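Local coordinates for glutaredoxin (Grx-1) (Archaeoglobus fulgidus, PDB 3IC4), which probably transfers electrons as a small thiol-disulfide oxidoreductase of the thioredoxin-fold glutaredoxin family, at residues A[56-59]-A[60-63]; A[80-83]-A[84-87]. All coordinates share one frame; numbering follows the deposited sequence.

Interaction 1 of 2, residues A[56-59]-A[60-63]; sequences IEKV and HSIS
Ile56 meets His60 through the backbone: its carbonyl O accepts from His60 N at 3.1 Å, one turn on in helix 49-63. Glu57 follows the same pattern with Ser61, and its bent side chain also runs beside that of His60, OE1 stopping 4.2 Å from His60 ND1 with the carboxylate and ring planes 58° apart. OE1 is hydrogen-bonded to Tyr66 OH, and the ring of Tyr66 stacks on His60. Lys58 O accepts from Ile62 N. Ser61 OG also donates to Lys58 O, at 2.7 Å, the familiar bond of a helical serine to the carbonyl three residues back. With chi1 at 82°, that hydroxyl is folded back between its own N and carbonyl carbon; its approach is bent, at a C=O...donor angle of 123°. A water receives a bond from Lys58 NZ and donates one to Ser61 OG, 3.2 Å from each. Val59 O accepts from Ser63 N at 3.0 Å. Ser63 OG is hydrogen-bonded to Ser65 OG just beyond the helix. One helix face packs on the sheet, as in the thioredoxin fold: Val59 and Ile62 touch Tyr17 of strand 15-18, Ile62 and Ser63 touch Val70 of strand 70-73 and His77 of strand 76-79.

Interaction 2 of 2, residues A[80-83]-A[84-87]; sequences GYNE and EKLK
Asn82 caps helix 83-91 at its N terminus, its side-chain OD1 accepting from Lys85 N at 2.7 Å. The bond is nearly straight, with an N-H...O angle of 165°, and the donor lies in the plane of the amide carbonyl. Asn82 CG stands anti to the backbone N (chi1 179°), which brings the amide over the first turn. The tightly packed part of the contact joins Asn82, Leu86 and Tyr81. Asn82 O receives Leu86 N at 2.9 Å, and the buried Leu86 also sends CD1 to within 3.9 Å of Tyr81 CD1, the two side chains crossing nearly perpendicularly. Leu86 continues onto Phe31 and Val78, and Tyr81 onto Arg27 and Thr28, so the apolar face is closed by helix 23-35 and strand 76-79.

The solvent side is looser. There the methylenes of the exposed Lys85 lie across the Asn82 amide, CB 3.3 Å from Asn82 OD1 and the bent chain bringing CE back to 3.7 Å from Asn82 CG. Lys87 N bonds to Glu83 O, and the aliphatic part of Lys87 passes that carbonyl, but Glu83 OE1 and Lys87 NZ remain 4.4 Å apart, beyond a salt bridge. The exposed Glu84 bends back toward the start of the helix, its carboxylate turned 83° from the amide plane of Asn82. A leucine in place of Asn82 would probably leave Lys85 N without its capping acceptor and the helix start less firmly fixed. Chemically, the first turn is held by directed bonds to the asparagine's two oxygens, whereas the charged ends of Glu83 and Lys87 add at most a longer-range attraction; the nearby carboxylates of Glu83 and Glu84 probably repel one another, though the peptide dipoles at a helix N terminus may favour acidic groups.

In the fold
From the N terminus, the chain runs through strand 15-18, helix 23-35 and strand 40-43 before helix 49-63, whose last two turns hold interaction 1. Strands 70-73 and 76-79 follow, and a short loop then leads into helix 83-91, where interaction 2 lies. Each contact is local and closes no loop beyond a helical turn; they stand in series, neither nested nor crossing, with centres 19 Å apart and nearest atoms about 7 Å apart. The mixed sheet connects them. Residues 56-63 pack on its strands 15-18, 70-73 and 76-79, whereas residues 80-87 join strand 76-79 to helix 23-35, consistent with the thioredoxin-type fold of glutaredoxins.

Interaction 1 of 2, residues A[56-59]-A[60-63]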
# COMPACT_ATOMS: atom_id res chain seq x y z
N ILE A 56 -3.72 2.60 -9.57
CA ILE A 56 -3.94 4.02 -9.20
C ILE A 56 -5.40 4.31 -8.77
O ILE A 56 -5.66 5.00 -7.77
CB ILE A 56 -3.41 5.02 -10.29
CG1 ILE A 56 -1.87 4.92 -10.38
CG2 ILE A 56 -3.80 6.46 -9.85
CD1 ILE A 56 -1.21 5.51 -11.64
N GLU A 57 -6.35 3.77 -9.51
CA GLU A 57 -7.74 3.98 -9.18
C GLU A 57 -8.08 3.27 -7.89
O GLU A 57 -8.87 3.79 -7.09
CB GLU A 57 -8.66 3.57 -10.34
CG GLU A 57 -8.67 4.59 -11.54
CD GLU A 57 -8.65 6.10 -11.15
OE1 GLU A 57 -9.31 6.55 -10.17
OE2 GLU A 57 -7.93 6.84 -11.85
N LYS A 58 -7.45 2.14 -7.65
CA LYS A 58 -7.63 1.42 -6.38
C LYS A 58 -7.13 2.18 -5.14
O LYS A 58 -7.85 2.28 -4.13
CB LYS A 58 -6.95 0.09 -6.47
CG LYS A 58 -7.04 -0.79 -5.22
CD LYS A 58 -8.43 -1.09 -4.88
CE LYS A 58 -8.62 -2.47 -4.29
NZ LYS A 58 -10.06 -2.82 -4.30
N VAL A 59 -5.95 2.72 -5.23
CA VAL A 59 -5.37 3.61 -4.22
C VAL A 59 -6.37 4.76 -3.91
O VAL A 59 -6.60 5.08 -2.77
CB VAL A 59 -3.98 4.21 -4.78
CG1 VAL A 59 -3.70 5.62 -4.27
CG2 VAL A 59 -2.86 3.32 -4.49
N HIS A 60 -6.94 5.35 -4.95
CA HIS A 60 -7.88 6.46 -4.82
C HIS A 60 -9.13 6.00 -4.14
O HIS A 60 -9.69 6.71 -3.30
CB HIS A 60 -8.17 7.06 -6.16
CG HIS A 60 -9.22 8.10 -6.11
ND1 HIS A 60 -10.55 7.83 -6.33
CD2 HIS A 60 -9.15 9.42 -5.80
CE1 HIS A 60 -11.26 8.92 -6.19
NE2 HIS A 60 -10.44 9.91 -5.84
N SER A 61 -9.58 4.80 -4.46
CA SER A 61 -10.79 4.27 -3.84
C SER A 61 -10.60 4.00 -2.36
O SER A 61 -11.56 4.03 -1.62
CB SER A 61 -11.21 3.02 -4.57
OG SER A 61 -10.50 1.88 -4.16
N ILE A 62 -9.36 3.77 -1.91
CA ILE A 62 -9.04 3.57 -0.49
C ILE A 62 -8.83 4.94 0.25
O ILE A 62 -9.47 5.21 1.24
CB ILE A 62 -7.81 2.76 -0.31
CG1 ILE A 62 -8.03 1.34 -0.90
CG2 ILE A 62 -7.46 2.74 1.14
CD1 ILE A 62 -6.76 0.60 -1.24
N SER A 63 -7.98 5.83 -0.25
CA SER A 63 -7.60 7.05 0.50
C SER A 63 -8.36 8.33 0.07
O SER A 63 -8.28 9.33 0.76
CB SER A 63 -6.09 7.38 0.31
OG SER A 63 -5.82 7.79 -1.04
O HOH W 1 -11.27 -0.56 -2.31

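Interaction 2 of 2, residues A[80-83]-A[84-87]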
# COMPACT_ATOMS: atom_id res chain seq x y z
N GLY A 80 0.24 8.30 3.92
CA GLY A 80 1.50 8.96 4.28
C GLY A 80 2.31 8.24 5.35
O GLY A 80 1.79 7.38 6.08
N TYR A 81 3.60 8.56 5.43
CA TYR A 81 4.44 8.05 6.47
C TYR A 81 4.22 8.79 7.78
O TYR A 81 4.57 9.99 7.95
CB TYR A 81 5.91 8.15 6.09
CG TYR A 81 6.83 7.61 7.14
CD1 TYR A 81 6.88 6.26 7.41
CD2 TYR A 81 7.68 8.43 7.85
CE1 TYR A 81 7.71 5.77 8.37
CE2 TYR A 81 8.57 7.92 8.78
CZ TYR A 81 8.57 6.61 9.04
OH TYR A 81 9.48 6.09 9.97
N ASN A 82 3.53 8.15 8.69
CA ASN A 82 3.32 8.70 10.02
C ASN A 82 3.46 7.54 10.95
O ASN A 82 2.62 6.64 10.93
CB ASN A 82 1.93 9.26 10.20
CG ASN A 82 1.69 9.81 11.63
OD1 ASN A 82 1.39 9.08 12.56
ND2 ASN A 82 1.83 11.12 11.78
N GLU A 83 4.48 7.57 11.79
CA GLU A 83 4.78 6.37 12.58
C GLU A 83 3.70 6.02 13.60
O GLU A 83 3.35 4.87 13.81
CB GLU A 83 6.07 6.57 13.31
CG GLU A 83 7.30 6.49 12.47
CD GLU A 83 8.52 6.34 13.37
OE1 GLU A 83 8.99 5.18 13.54
OE2 GLU A 83 8.96 7.39 13.91
N GLU A 84 3.19 7.04 14.27
CA GLU A 84 2.16 6.85 15.27
C GLU A 84 0.92 6.22 14.63
O GLU A 84 0.40 5.24 15.14
CB GLU A 84 1.82 8.22 15.91
CG GLU A 84 3.02 8.99 16.59
CD GLU A 84 4.34 9.20 15.70
OE1 GLU A 84 4.28 9.78 14.55
OE2 GLU A 84 5.46 8.79 16.20
N LYS A 85 0.47 6.75 13.51
CA LYS A 85 -0.70 6.24 12.81
C LYS A 85 -0.47 4.84 12.27
O LYS A 85 -1.36 3.99 12.34
CB LYS A 85 -1.11 7.18 11.68
CG LYS A 85 -1.84 8.46 12.17
CD LYS A 85 -2.61 9.14 11.02
CE LYS A 85 -1.68 10.02 10.17
NZ LYS A 85 -2.40 11.12 9.31
N LEU A 86 0.74 4.56 11.76
CA LEU A 86 1.04 3.22 11.29
C LEU A 86 1.06 2.20 12.45
O LEU A 86 0.54 1.13 12.30
CB LEU A 86 2.37 3.20 10.50
CG LEU A 86 2.38 3.92 9.13
CD1 LEU A 86 3.80 4.22 8.54
CD2 LEU A 86 1.59 3.11 8.14
N LYS A 87 1.65 2.54 13.60
CA LYS A 87 1.66 1.65 14.76
C LYS A 87 0.23 1.39 15.21
O LYS A 87 -0.15 0.26 15.34
CB LYS A 87 2.45 2.26 15.92
CG LYS A 87 3.96 2.30 15.66
CD LYS A 87 4.69 3.18 16.71
CE LYS A 87 6.18 3.39 16.31
NZ LYS A 87 7.08 3.96 17.35